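Local coordinates for uncharacterized protein DUF1185 (Bordetella bronchiseptica RB50, PDB 3BYQ), which is of unknown function but adopts a variant of the Bacillus chorismate mutase fold and may take part in amino-acid metabolism, at residues W98-A101 and G102-M106; M51-M54 and A55-S59; A122-T125 and A126-M130; N40-G44 and R45-D49. All coordinates share one frame; numbering follows the deposited sequence. Where two conformers were deposited one is given.

Contact 1: residues W98-A101 and G102-M106; sequences WHEA and GGWAM. With EDO (1,2-ethanediol), chain C.
Glu100 O accepts the backbone N-H of Trp104 at 2.9 Å, the regular i to i+4 bond of an alpha helix, here the first turns of helix 98-109. Just before it, at the start of the helix, the bonding is less regular. Gly102 N reaches Trp98 O at 2.8 Å, while Gly103 N has two weak bonds, one to Trp98 O and one to His99 O. Two tryptophans each receive a carbon over one ring face. At Trp98 it is a backbone carbon. Gly102 CA sits 3.7 Å from the centroid of the six-membered ring of Trp98, a CH-pi contact over the centre of the face. The ring lies close over the glycine backbone, because Trp98 CG is anti to its N (chi1 -161°) and the indole runs along the helix. Trp98 also stacks with Phe164, and its NE1 bonds to Ala165 O, so this side of the helix faces the sheet. The second pair is Glu100 and Trp104. Glu100 CG stands 3.5 Å from the centroid of the six-membered ring of Trp104, again over the face. The extended glutamate chain carries its carboxylate on across the benzo part, the carboxylate plane turned 24° from the ring. Its oxygens are held elsewhere: OE2 forms a salt bridge with Arg58, and OE1 one with Arg143 of the second subunit. The carboxylate thus bridges helix 51-72 and the second subunit. At the ring edge, Trp104 NE1 donates to O1 of an ethanediol molecule at 3.2 Å.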
loop_
_atom_site.group_PDB
_atom_site.type_symbol
_atom_site.label_atom_id
_atom_site.label_comp_id
_atom_site.label_asym_id
_atom_site.label_seq_id
_atom_site.Cartn_x
_atom_site.Cartn_y
_atom_site.Cartn_z
ATOM N N TRP B 98 12.696 10.806 -20.237
ATOM C CA TRP B 98 12.561 12.007 -19.398
ATOM C C TRP B 98 13.898 12.540 -18.859
ATOM O O TRP B 98 13.984 13.674 -18.455
ATOM C CB TRP B 98 11.600 11.709 -18.267
ATOM C CG TRP B 98 10.998 12.931 -17.565
ATOM C CD1 TRP B 98 11.086 13.235 -16.232
ATOM C CD2 TRP B 98 10.225 13.963 -18.163
ATOM N NE1 TRP B 98 10.393 14.407 -15.970
ATOM C CE2 TRP B 98 9.868 14.877 -17.137
ATOM C CE3 TRP B 98 9.778 14.205 -19.460
ATOM C CZ2 TRP B 98 9.072 15.976 -17.374
ATOM C CZ3 TRP B 98 9.021 15.287 -19.691
ATOM C CH2 TRP B 98 8.685 16.189 -18.658
ATOM N N HIS B 99 14.933 11.707 -18.839
ATOM C CA HIS B 99 16.243 12.183 -18.401
ATOM C C HIS B 99 16.647 13.401 -19.228
ATOM O O HIS B 99 16.987 14.443 -18.674
ATOM C CB HIS B 99 17.280 11.078 -18.462
ATOM C CG HIS B 99 17.115 10.042 -17.394
ATOM N ND1 HIS B 99 17.509 10.254 -16.088
ATOM C CD2 HIS B 99 16.645 8.768 -17.448
ATOM C CE1 HIS B 99 17.242 9.175 -15.373
ATOM N NE2 HIS B 99 16.734 8.254 -16.170
ATOM N N GLU B 100 16.562 13.265 -20.553
ATOM C CA GLU B 100 16.884 14.366 -21.437
ATOM C C GLU B 100 15.730 15.356 -21.507
ATOM O O GLU B 100 15.922 16.543 -21.288
ATOM C CB GLU B 100 17.243 13.909 -22.831
ATOM C CG GLU B 100 17.580 15.074 -23.743
ATOM C CD GLU B 100 17.752 14.658 -25.152
ATOM O OE1 GLU B 100 18.772 14.024 -25.421
ATOM O OE2 GLU B 100 16.871 14.962 -25.974
ATOM N N ALA B 101 14.517 14.859 -21.731
ATOM C CA ALA B 101 13.368 15.747 -21.959
ATOM C C ALA B 101 13.048 16.618 -20.764
ATOM O O ALA B 101 12.834 17.817 -20.921
ATOM C CB ALA B 101 12.118 14.971 -22.420
ATOM N N GLY B 102 13.064 16.031 -19.576
ATOM C CA GLY B 102 12.764 16.785 -18.348
ATOM C C GLY B 102 13.959 17.560 -17.846
ATOM O O GLY B 102 13.864 18.724 -17.516
ATOM N N GLY B 103 15.109 16.905 -17.836
ATOM C CA GLY B 103 16.328 17.488 -17.308
ATOM C C GLY B 103 16.788 18.689 -18.083
ATOM O O GLY B 103 17.006 19.759 -17.524
ATOM N N TRP B 104 16.886 18.537 -19.384
ATOM C CA TRP B 104 17.397 19.632 -20.236
ATOM C C TRP B 104 16.439 20.791 -20.279
ATOM O O TRP B 104 16.831 21.961 -20.189
ATOM C CB TRP B 104 17.744 19.121 -21.626
ATOM C CG TRP B 104 18.900 18.139 -21.605
ATOM C CD1 TRP B 104 19.381 17.419 -20.525
ATOM C CD2 TRP B 104 19.636 17.688 -22.742
ATOM N NE1 TRP B 104 20.407 16.592 -20.936
ATOM C CE2 TRP B 104 20.576 16.736 -22.285
ATOM C CE3 TRP B 104 19.592 18.000 -24.101
ATOM C CZ2 TRP B 104 21.451 16.081 -23.145
ATOM C CZ3 TRP B 104 20.465 17.365 -24.945
ATOM C CH2 TRP B 104 21.389 16.417 -24.463
ATOM N N ALA B 105 15.161 20.484 -20.383
ATOM C CA ALA B 105 14.145 21.542 -20.369
ATOM C C ALA B 105 14.209 22.340 -19.089
ATOM O O ALA B 105 14.174 23.572 -19.095
ATOM C CB ALA B 105 12.724 20.960 -20.583
HETATM N N MSE B 106 14.286 21.643 -17.966
HETATM C CA MSE B 106 14.315 22.330 -16.679
HETATM C C MSE B 106 15.578 23.162 -16.530
HETATM O O MSE B 106 15.539 24.328 -16.131
HETATM C CB MSE B 106 14.139 21.337 -15.520
HETATM C CG MSE B 106 14.213 22.021 -14.171
HETATM SE SE MSE B 106 13.447 21.040 -12.771
HETATM C CE MSE B 106 14.492 19.507 -12.974
HETATM C C1 EDO C . 20.650 13.633 -18.406
HETATM O O1 EDO C . 21.380 14.872 -18.402
HETATM C C2 EDO C . 20.542 13.053 -19.816
HETATM O O2 EDO C . 21.641 12.181 -20.057
#

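Contact 2: residues M51-M54 and A55-S59. With EDO (1,2-ethanediol), chain Q.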
loop_
_atom_site.group_PDB
_atom_site.type_symbol
_atom_site.label_atom_id
_atom_site.label_comp_id
_atom_site.label_asym_id
_atom_site.label_seq_id
_atom_site.Cartn_x
_atom_site.Cartn_y
_atom_site.Cartn_z
HETATM N N MSE B 51 13.187 8.136 -30.305
HETATM C CA MSE B 51 13.847 9.458 -30.393
HETATM C C MSE B 51 12.870 10.597 -30.695
HETATM O O MSE B 51 12.972 11.660 -30.079
HETATM C CB MSE B 51 15.039 9.425 -31.355
HETATM C CG MSE B 51 16.052 8.365 -31.024
HETATM SE SE MSE B 51 16.789 8.536 -29.238
HETATM C CE MSE B 51 17.996 9.968 -29.642
ATOM N N PRO B 52 11.913 10.406 -31.630
ATOM C CA PRO B 52 10.918 11.447 -31.851
ATOM C C PRO B 52 10.106 11.811 -30.605
ATOM O O PRO B 52 9.871 12.989 -30.341
ATOM C CB PRO B 52 10.028 10.850 -32.944
ATOM C CG PRO B 52 10.962 9.964 -33.709
ATOM C CD PRO B 52 11.826 9.360 -32.666
ATOM N N PHE B 53 9.725 10.795 -29.840
ATOM C CA PHE B 53 8.956 10.977 -28.599
ATOM C C PHE B 53 9.784 11.787 -27.599
ATOM O O PHE B 53 9.324 12.787 -27.034
ATOM C CB PHE B 53 8.578 9.589 -28.059
ATOM C CG PHE B 53 7.690 9.589 -26.826
ATOM C CD1 PHE B 53 6.529 10.341 -26.768
ATOM C CD2 PHE B 53 7.952 8.718 -25.797
ATOM C CE1 PHE B 53 5.683 10.276 -25.664
ATOM C CE2 PHE B 53 7.127 8.660 -24.691
ATOM C CZ PHE B 53 5.966 9.436 -24.633
HETATM N N MSE B 54 11.032 11.400 -27.441
HETATM C CA MSE B 54 11.942 12.095 -26.514
HETATM C C MSE B 54 12.100 13.555 -26.897
HETATM O O MSE B 54 12.119 14.447 -26.044
HETATM C CB MSE B 54 13.293 11.404 -26.445
HETATM C CG MSE B 54 14.159 11.912 -25.354
HETATM SE SE MSE B 54 15.710 10.825 -25.065
HETATM C CE MSE B 54 16.678 11.283 -26.649
ATOM N N ALA B 55 12.182 13.801 -28.201
ATOM C CA ALA B 55 12.324 15.165 -28.730
ATOM C C ALA B 55 11.106 16.021 -28.439
ATOM O O ALA B 55 11.224 17.162 -27.949
ATOM C CB ALA B 55 12.591 15.139 -30.248
ATOM N N GLU B 56 9.929 15.478 -28.703
ATOM C CA GLU B 56 8.704 16.239 -28.471
ATOM C C GLU B 56 8.433 16.521 -26.985
ATOM O O GLU B 56 7.916 17.576 -26.629
ATOM C CB GLU B 56 7.481 15.600 -29.099
ATOM C CG GLU B 56 6.358 16.628 -29.193
ATOM C CD GLU B 56 5.052 16.082 -29.714
ATOM O OE1 GLU B 56 5.052 14.959 -30.296
ATOM O OE2 GLU B 56 4.039 16.825 -29.539
ATOM N N LEU B 57 8.834 15.583 -26.136
ATOM C CA LEU B 57 8.642 15.698 -24.688
ATOM C C LEU B 57 9.381 16.868 -24.067
ATOM O O LEU B 57 9.052 17.295 -22.970
ATOM C CB LEU B 57 8.991 14.386 -23.976
ATOM C CG LEU B 57 7.928 13.289 -24.128
ATOM C CD1 LEU B 57 8.556 11.909 -23.783
ATOM C CD2 LEU B 57 6.665 13.600 -23.293
ATOM N N ARG B 58 10.354 17.419 -24.779
ATOM C CA ARG B 58 11.059 18.580 -24.243
ATOM C C ARG B 58 10.067 19.699 -23.934
ATOM O O ARG B 58 10.215 20.382 -22.937
ATOM C CB ARG B 58 12.154 19.050 -25.202
ATOM C CG ARG B 58 13.155 20.023 -24.608
ATOM C CD ARG B 58 14.235 19.320 -23.797
ATOM N NE ARG B 58 15.067 18.466 -24.639
ATOM C CZ ARG B 58 16.025 18.917 -25.448
ATOM N NH1 ARG B 58 16.366 20.193 -25.472
ATOM N NH2 ARG B 58 16.702 18.064 -26.193
ATOM N N SER B 59 9.038 19.827 -24.773
ATOM C CA SER B 59 8.011 20.873 -24.580
ATOM C C SER B 59 7.211 20.654 -23.298
ATOM O O SER B 59 6.777 21.604 -22.653
ATOM C CB SER B 59 7.059 20.989 -25.774
ATOM O OG SER B 59 6.363 19.784 -25.997
HETATM C C1 EDO Q . 14.012 23.590 -24.320
HETATM O O1 EDO Q . 13.379 23.281 -25.569
HETATM C C2 EDO Q . 15.521 23.459 -24.449
HETATM O O2 EDO Q . 16.021 22.445 -23.574
HETATM O O HOH W 1 14.410 15.782 -25.229
#
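The first two turns of helix 51-72 contain this contact, and their main feature is an aromatic-aliphatic pair spaced i to i+4. Leu57 CD1 lies over the centre of the Phe53 ring, 3.5 Å from the ring centroid and only 7° off the normal. This is a CH-pi contact with one methyl group facing all six ring carbons. Phe53 CG is anti to the backbone N (chi1 -176°), which swings the ring along the helix toward Leu57. The pair faces inward: both side chains touch Ile38 of strand 29-39, and Phe53 also meets Tyr42 edge-to-face. Three i to i+4 bonds run through this part: Ala55 N binds Met51 O, Glu56 N binds Pro52 O, and Leu57 N binds Phe53 O, each at 3.0 Å. Ser59 N then turns to Glu56 O, three residues back, at 3.1 Å. On another side, Arg58 is bent at chi2 and chi3 and packs against helix 98-109. Its NH1 donates to O2 of an ethanediol. A water accepts from Arg58 NE at 2.8 Å and donates to Met54 O at the same distance.

Contact 3: residues A122-T125 and A126-M130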
loop_
_atom_site.group_PDB
_atom_site.type_symbol
_atom_site.label_atom_id
_atom_site.label_comp_id
_atom_site.label_asym_id
_atom_site.label_seq_id
_atom_site.Cartn_x
_atom_site.Cartn_y
_atom_site.Cartn_z
ATOM N N ALA B 122 10.133 4.358 -12.432
ATOM C CA ALA B 122 9.602 3.005 -12.210
ATOM C C ALA B 122 8.494 2.718 -13.224
ATOM O O ALA B 122 7.948 3.627 -13.808
ATOM C CB ALA B 122 9.006 2.899 -10.812
ATOM N N VAL B 123 8.254 1.435 -13.452
ATOM C CA VAL B 123 7.077 0.941 -14.181
ATOM C C VAL B 123 6.203 0.387 -13.068
ATOM O O VAL B 123 6.645 -0.417 -12.263
ATOM C CB VAL B 123 7.413 -0.149 -15.197
ATOM C CG1 VAL B 123 6.089 -0.697 -15.789
ATOM C CG2 VAL B 123 8.381 0.397 -16.256
ATOM N N ALA B 124 4.966 0.866 -12.970
ATOM C CA ALA B 124 4.159 0.536 -11.796
ATOM C C ALA B 124 2.680 0.639 -12.083
ATOM O O ALA B 124 2.250 1.091 -13.106
ATOM C CB ALA B 124 4.505 1.503 -10.668
ATOM N N THR B 125 1.931 0.151 -11.115
ATOM C CA THR B 125 0.467 0.200 -11.162
ATOM C C THR B 125 -0.027 1.606 -10.825
ATOM O O THR B 125 0.686 2.440 -10.263
ATOM C CB THR B 125 -0.152 -0.759 -10.155
ATOM O OG1 THR B 125 0.310 -0.407 -8.854
ATOM C CG2 THR B 125 0.229 -2.185 -10.471
ATOM N N ALA B 126 -1.242 1.892 -11.254
ATOM C CA ALA B 126 -1.857 3.177 -10.982
ATOM C C ALA B 126 -1.864 3.384 -9.465
ATOM O O ALA B 126 -2.150 2.472 -8.712
ATOM C CB ALA B 126 -3.316 3.242 -11.525
ATOM N N GLY B 127 -1.533 4.601 -9.066
ATOM C CA GLY B 127 -1.473 4.997 -7.684
ATOM C C GLY B 127 -0.157 4.826 -7.001
ATOM O O GLY B 127 -0.007 5.184 -5.843
ATOM N N TYR B 128 0.803 4.241 -7.705
ATOM C CA TYR B 128 2.107 4.022 -7.133
ATOM C C TYR B 128 2.684 5.356 -6.645
ATOM O O TYR B 128 2.631 6.365 -7.341
ATOM C CB TYR B 128 3.049 3.398 -8.168
ATOM C CG TYR B 128 4.393 2.997 -7.603
ATOM C CD1 TYR B 128 4.462 1.944 -6.719
ATOM C CD2 TYR B 128 5.583 3.638 -7.971
ATOM C CE1 TYR B 128 5.669 1.529 -6.206
ATOM C CE2 TYR B 128 6.813 3.234 -7.403
ATOM C CZ TYR B 128 6.827 2.176 -6.526
ATOM O OH TYR B 128 7.979 1.685 -5.905
ATOM N N ARG B 129 3.231 5.321 -5.435
ATOM C CA ARG B 129 3.853 6.494 -4.796
ATOM C C ARG B 129 5.352 6.305 -4.811
ATOM O O ARG B 129 5.819 5.223 -4.506
ATOM C CB ARG B 129 3.460 6.571 -3.330
ATOM C CG ARG B 129 2.004 6.442 -2.988
ATOM C CD ARG B 129 1.209 7.577 -3.452
ATOM N NE ARG B 129 1.673 8.891 -3.019
ATOM C CZ ARG B 129 1.183 10.030 -3.490
ATOM N NH1 ARG B 129 0.178 10.013 -4.359
ATOM N NH2 ARG B 129 1.670 11.182 -3.091
HETATM N N MSE B 130 6.101 7.360 -5.114
HETATM C CA MSE B 130 7.551 7.233 -5.216
HETATM C C MSE B 130 8.290 8.409 -4.615
HETATM O O MSE B 130 7.943 9.549 -4.878
HETATM C CB MSE B 130 7.892 7.097 -6.728
HETATM C CG MSE B 130 9.304 6.773 -7.096
HETATM SE SE MSE B 130 9.440 6.305 -8.970
HETATM C CE MSE B 130 9.130 8.030 -9.731
HETATM O O HOH W 2 -1.027 1.291 -6.584
#
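Tyr128 CB lies 3.5 Å from Ala124 CB and 3.3 Å from Thr125 O. The next atom, CG, comes still nearer to the same methyl, at 3.4 Å from Ala124 CB. CD1 and CD2 also lie near this methyl, which approaches the ring obliquely at its root. Further out, CE2 passes Ala122 CB at 4.1 Å. The phenol therefore runs back beside strand 119-123, touching alternate alanines whose CB atoms point to the same side. CG is anti to the backbone N of Tyr128 (chi1 -174°), which turns the ring this way. At the tip, OH bonds to Glu150 of the second subunit, so the hydroxyl spans a subunit interface. The chain reverses here through a type II beta turn from Thr125 to Tyr128, in the connection between strand 119-123 and strand 130-136. Both strands pair with strand 79-86, the first parallel and the second antiparallel. Tyr128 N closes the turn on Thr125 O at 3.1 Å. Gly127 takes the third position with positive phi (91°), as is usual for glycine in a type II turn. A water beside the turn donates to Ala126 O at 2.7 Å. Thr125 packs on Thr125 of the fourth subunit. Beyond the turn, the selenomethionine Met130 also reaches the strand: its chain bends at chi3, and SE rests 3.9 Å from Ala122 CB.

Contact 4: residues N40-G44 and R45-D49; sequences NPYAG and RYEPD. With EDO (1,2-ethanediol), chain S.
Two overlapping beta turns shape this surface loop between strand 29-39 and helix 51-72: a type I turn from Asn40 to Ala43 and a type II turn from Tyr42 to Arg45. Arg45 folds back over the first turn. Its NH2 donates to Pro41 O at 2.8 Å, and NH1 adds a weak bond to the same oxygen, so the guanidinium holds this carbonyl with both terminal nitrogens. Tyr42 CA lies over one guanidinium face. The chain is extended from CG to NE, but CG sits between the backbone N and the carbonyl carbon (chi1 71°), which directs the arm back toward Pro41 O. Backbone bonding adds to this, with Arg45 N bonded to Tyr42 O at 3.3 Å. Asn40 starts the loop with an Asx turn: its OD1 accepts from Tyr42 N at 2.9 Å, the donor standing above the carbonyl plane. The Tyr42 ring is met obliquely by Arg45 NH2 and by Glu47 CB, which is 3.6 Å from Tyr42 CD1. The planes of the ring and guanidinium are 51° apart. Glu47 bends at chi2, and its OE2 takes the Asp49 N-H on the anti lone pair. Ethanediol O1 accepts from Arg45 NH1 and donates to Ala43 O at 2.6 Å. At the far end of the ring, a water lies 2.7 Å from Tyr42 OH and donates to Asp49 O.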
loop_
_atom_site.group_PDB
_atom_site.type_symbol
_atom_site.label_atom_id
_atom_site.label_comp_id
_atom_site.label_asym_id
_atom_site.label_seq_id
_atom_site.Cartn_x
_atom_site.Cartn_y
_atom_site.Cartn_z
ATOM N N ASN B 40 0.495 6.813 -23.374
ATOM C CA ASN B 40 1.712 6.202 -23.866
ATOM C C ASN B 40 1.493 5.715 -25.291
ATOM O O ASN B 40 0.810 4.722 -25.489
ATOM C CB ASN B 40 2.115 4.999 -23.001
ATOM C CG ASN B 40 3.446 4.407 -23.387
ATOM O OD1 ASN B 40 4.003 4.749 -24.419
ATOM N ND2 ASN B 40 3.974 3.524 -22.542
ATOM N N PRO B 41 2.079 6.390 -26.298
ATOM C CA PRO B 41 1.836 5.934 -27.677
ATOM C C PRO B 41 2.457 4.581 -28.055
ATOM O O PRO B 41 2.174 4.072 -29.155
ATOM C CB PRO B 41 2.504 7.022 -28.532
ATOM C CG PRO B 41 2.781 8.124 -27.647
ATOM C CD PRO B 41 3.000 7.534 -26.291
ATOM N N TYR B 42 3.308 4.034 -27.172
ATOM C CA TYR B 42 4.030 2.763 -27.409
ATOM C C TYR B 42 3.652 1.603 -26.508
ATOM O O TYR B 42 4.284 0.534 -26.557
ATOM C CB TYR B 42 5.537 3.020 -27.317
ATOM C CG TYR B 42 5.896 4.183 -28.190
ATOM C CD1 TYR B 42 5.915 4.047 -29.567
ATOM C CD2 TYR B 42 6.160 5.436 -27.652
ATOM C CE1 TYR B 42 6.202 5.127 -30.385
ATOM C CE2 TYR B 42 6.439 6.506 -28.452
ATOM C CZ TYR B 42 6.450 6.347 -29.827
ATOM O OH TYR B 42 6.747 7.402 -30.655
ATOM N N ALA B 43 2.659 1.844 -25.659
ATOM C CA ALA B 43 2.203 0.820 -24.698
ATOM C C ALA B 43 1.802 -0.397 -25.463
ATOM O O ALA B 43 1.072 -0.305 -26.477
ATOM C CB ALA B 43 1.006 1.299 -23.885
ATOM N N GLY B 44 2.272 -1.535 -24.978
ATOM C CA GLY B 44 1.892 -2.810 -25.546
ATOM C C GLY B 44 2.672 -3.370 -26.698
ATOM O O GLY B 44 2.314 -4.415 -27.257
ATOM N N ARG B 45 3.703 -2.648 -27.106
ATOM C CA ARG B 45 4.572 -3.099 -28.179
ATOM C C ARG B 45 5.955 -2.535 -27.993
ATOM O O ARG B 45 6.162 -1.598 -27.228
ATOM C CB ARG B 45 4.036 -2.725 -29.553
ATOM C CG ARG B 45 4.102 -1.243 -29.875
ATOM C CD ARG B 45 3.535 -0.932 -31.276
ATOM N NE ARG B 45 3.749 0.487 -31.615
ATOM C CZ ARG B 45 3.027 1.455 -31.094
ATOM N NH1 ARG B 45 2.055 1.168 -30.276
ATOM N NH2 ARG B 45 3.282 2.715 -31.379
ATOM N N TYR B 46 6.896 -3.202 -28.639
ATOM C CA TYR B 46 8.281 -2.780 -28.627
ATOM C C TYR B 46 8.577 -1.866 -29.793
ATOM O O TYR B 46 8.527 -2.278 -30.948
ATOM C CB TYR B 46 9.235 -3.963 -28.668
ATOM C CG TYR B 46 10.675 -3.513 -28.632
ATOM C CD1 TYR B 46 11.300 -3.217 -27.419
ATOM C CD2 TYR B 46 11.404 -3.374 -29.807
ATOM C CE1 TYR B 46 12.610 -2.810 -27.386
ATOM C CE2 TYR B 46 12.724 -2.955 -29.778
ATOM C CZ TYR B 46 13.309 -2.665 -28.555
ATOM O OH TYR B 46 14.619 -2.267 -28.491
ATOM N N GLU B 47 8.915 -0.626 -29.486
ATOM C CA GLU B 47 9.278 0.345 -30.508
ATOM C C GLU B 47 10.775 0.655 -30.442
ATOM O O GLU B 47 11.259 1.201 -29.441
ATOM C CB GLU B 47 8.452 1.621 -30.347
ATOM C CG GLU B 47 8.923 2.777 -31.239
ATOM C CD GLU B 47 8.907 2.418 -32.700
ATOM O OE1 GLU B 47 7.816 2.087 -33.204
ATOM O OE2 GLU B 47 9.980 2.475 -33.351
ATOM N N PRO B 48 11.533 0.323 -31.493
ATOM C CA PRO B 48 12.954 0.589 -31.377
ATOM C C PRO B 48 13.344 2.033 -31.355
ATOM O O PRO B 48 14.360 2.362 -30.790
ATOM C CB PRO B 48 13.545 -0.038 -32.654
ATOM C CG PRO B 48 12.431 -0.405 -33.490
ATOM C CD PRO B 48 11.208 -0.468 -32.692
ATOM N N ASP B 49 12.537 2.874 -32.002
ATOM C CA ASP B 49 12.814 4.307 -32.151
ATOM C C ASP B 49 11.926 5.229 -31.311
ATOM O O ASP B 49 10.822 5.650 -31.680
ATOM C CB ASP B 49 12.736 4.705 -33.618
ATOM C CG ASP B 49 13.173 6.138 -33.862
ATOM O OD1 ASP B 49 13.834 6.774 -32.998
ATOM O OD2 ASP B 49 12.887 6.612 -34.973
HETATM C C1 EDO S . 0.033 -2.167 -29.316
HETATM O O1 EDO S . 1.170 -1.478 -28.784
HETATM C C2 EDO S . -1.225 -1.561 -28.714
HETATM O O2 EDO S . -1.451 -0.301 -29.375
HETATM O O HOH W 3 9.400 8.009 -30.943
HETATM O O HOH W 4 -0.075 1.586 -28.089
HETATM O O HOH W 5 5.526 -1.439 -24.273
#

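Overall arrangement
From the N terminus the four contacts follow in series; none nests in or crosses another. Contact 4 closes the turns after strand 29-39 and leads into helix 51-72, where contact 2 forms the opening turns. The two touch where Tyr42 and Pro41 meet the Phe53 ring. The chain then passes through strand 79-86 before contact 1 begins helix 98-109. Contacts 1 and 2 join the two helices by the Arg58-Glu100 salt bridge and by Ala101 on Leu57, with their centres about 10 Å apart. Contact 3 comes last and reverses the chain between strands 119-123 and 130-136. It touches none of the others, but all four contacts reach the second subunit.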